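Local atomic coordinates of surface presentation of antigens protein SpaO (Shigella flexneri, PDB entry 4TT9), a protein that is required for surface presentation and secretion of the Ipa invasion antigens and for invasion, the part here being its C-terminal SpoA domain. Residues I32-L35 and K36-V39. Residues are numbered along the deposited sequence; the frame is centred on the assembly and turned at random.
Sequences INEL and KMYV
Lys36 lays its aliphatic chain back over the single-turn helix 32-36, CG lying 3.2 Å from Ile32 O and CD 3.7 Å from Asn33 OD1. Its chain crosses the Asn33 side chain at about a right angle, and a bend at the last torsion (chi4 45°) leaves NZ 3.9 Å from Ile32 CG2. The backbone bonds are mostly short-span: Lys36 N is shared weakly between Ile32 O (i to i+4, 131°) and Asn33 O (i to i+3, 134°), and Met37 N to Glu34 O (2.7 Å) and Tyr38 N to Leu35 O (3.2 Å) continue the i to i+3 pattern, as in a 3-10-like turn. Met37, with CG beside its own backbone N, runs extended along Glu34, whose CA is 3.6 Å from SD. Tyr38 packs CB against Leu35 O at 3.4 Å, and its ring stacks on Phe44. This is the one short helix of a mainly beta SpoA (FliN C-terminal) domain, leading from strand 18-31, where Leu35 and Tyr38 touch Met30, into the loop before strand 43-45; Ile32, Asn33 and Tyr38 pack on the second subunit. The Lys36 ammonium ends beside Ile32, with a long, weak ion pair to Asp15 of the second subunit. With neither salt bridge nor side-chain hydrogen bond between the two segments, the turn is held by backbone bonds padded by methylene and thioether groups.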
loop_
_atom_site.group_PDB
_atom_site.type_symbol
_atom_site.label_atom_id
_atom_site.label_comp_id
_atom_site.label_asym_id
_atom_site.label_seq_id
_atom_site.Cartn_x
_atom_site.Cartn_y
_atom_site.Cartn_z
ATOM N N ILE B 32 -0.473 -18.831 8.890
ATOM C CA ILE B 32 0.863 -19.066 8.366
ATOM C C ILE B 32 0.798 -20.304 7.490
ATOM O O ILE B 32 1.557 -20.442 6.532
ATOM C CB ILE B 32 1.890 -19.259 9.486
ATOM C CG1 ILE B 32 1.864 -18.058 10.434
ATOM C CG2 ILE B 32 3.282 -19.419 8.905
ATOM C CD1 ILE B 32 2.510 -18.312 11.781
ATOM N N ASN B 33 -0.132 -21.193 7.815
ATOM C CA ASN B 33 -0.430 -22.311 6.950
ATOM C C ASN B 33 -0.894 -21.805 5.594
ATOM O O ASN B 33 -0.337 -22.176 4.569
ATOM C CB ASN B 33 -1.501 -23.192 7.572
ATOM C CG ASN B 33 -1.666 -24.490 6.835
ATOM O OD1 ASN B 33 -0.711 -25.016 6.271
ATOM N ND2 ASN B 33 -2.880 -25.013 6.822
ATOM N N GLU B 34 -1.910 -20.948 5.595
ATOM C CA GLU B 34 -2.403 -20.349 4.362
ATOM C C GLU B 34 -1.309 -19.570 3.661
ATOM O O GLU B 34 -1.147 -19.672 2.455
ATOM C CB GLU B 34 -3.587 -19.439 4.640
ATOM C CG GLU B 34 -4.028 -18.656 3.446
ATOM C CD GLU B 34 -5.426 -18.157 3.609
ATOM O OE1 GLU B 34 -6.136 -18.724 4.465
ATOM O OE2 GLU B 34 -5.810 -17.212 2.890
ATOM N N LEU B 35 -0.541 -18.817 4.433
ATOM C CA LEU B 35 0.571 -18.047 3.896
ATOM C C LEU B 35 1.543 -18.918 3.117
ATOM O O LEU B 35 2.202 -18.443 2.196
ATOM C CB LEU B 35 1.304 -17.331 5.030
ATOM C CG LEU B 35 2.512 -16.462 4.681
ATOM C CD1 LEU B 35 2.137 -15.417 3.644
ATOM C CD2 LEU B 35 3.073 -15.811 5.930
ATOM N N LYS B 36 1.632 -20.190 3.479
ATOM C CA LYS B 36 2.483 -21.112 2.740
ATOM C C LYS B 36 1.983 -21.263 1.305
ATOM O O LYS B 36 2.761 -21.546 0.396
ATOM C CB LYS B 36 2.524 -22.478 3.428
ATOM C CG LYS B 36 3.204 -22.499 4.798
ATOM C CD LYS B 36 2.618 -23.600 5.676
ATOM C CE LYS B 36 3.573 -24.034 6.780
ATOM N NZ LYS B 36 4.221 -22.907 7.496
ATOM N N MET B 37 0.687 -21.046 1.099
ATOM C CA MET B 37 0.079 -21.243 -0.217
ATOM C C MET B 37 0.372 -20.100 -1.192
ATOM O O MET B 37 -0.170 -20.063 -2.299
ATOM C CB MET B 37 -1.423 -21.453 -0.070
ATOM C CG MET B 37 -1.775 -22.599 0.858
ATOM S SD MET B 37 -3.422 -22.402 1.548
ATOM C CE MET B 37 -3.635 -23.985 2.362
ATOM N N TYR B 38 1.237 -19.183 -0.771
ATOM C CA TYR B 38 1.761 -18.121 -1.624
ATOM C C TYR B 38 3.158 -18.505 -2.152
ATOM O O TYR B 38 4.057 -18.794 -1.359
ATOM C CB TYR B 38 1.848 -16.833 -0.811
ATOM C CG TYR B 38 0.542 -16.085 -0.679
ATOM C CD1 TYR B 38 -0.611 -16.714 -0.219
ATOM C CD2 TYR B 38 0.471 -14.740 -1.002
ATOM C CE1 TYR B 38 -1.800 -16.019 -0.104
ATOM C CE2 TYR B 38 -0.707 -14.039 -0.893
ATOM C CZ TYR B 38 -1.838 -14.678 -0.446
ATOM O OH TYR B 38 -3.009 -13.961 -0.343
ATOM N N VAL B 39 3.341 -18.515 -3.476
ATOM C CA VAL B 39 4.619 -18.919 -4.090
ATOM C C VAL B 39 5.185 -17.854 -5.049
ATOM O O VAL B 39 4.469 -16.955 -5.452
ATOM C CB VAL B 39 4.488 -20.270 -4.857
ATOM C CG1 VAL B 39 3.903 -21.358 -3.966
ATOM C CG2 VAL B 39 3.645 -20.097 -6.103
#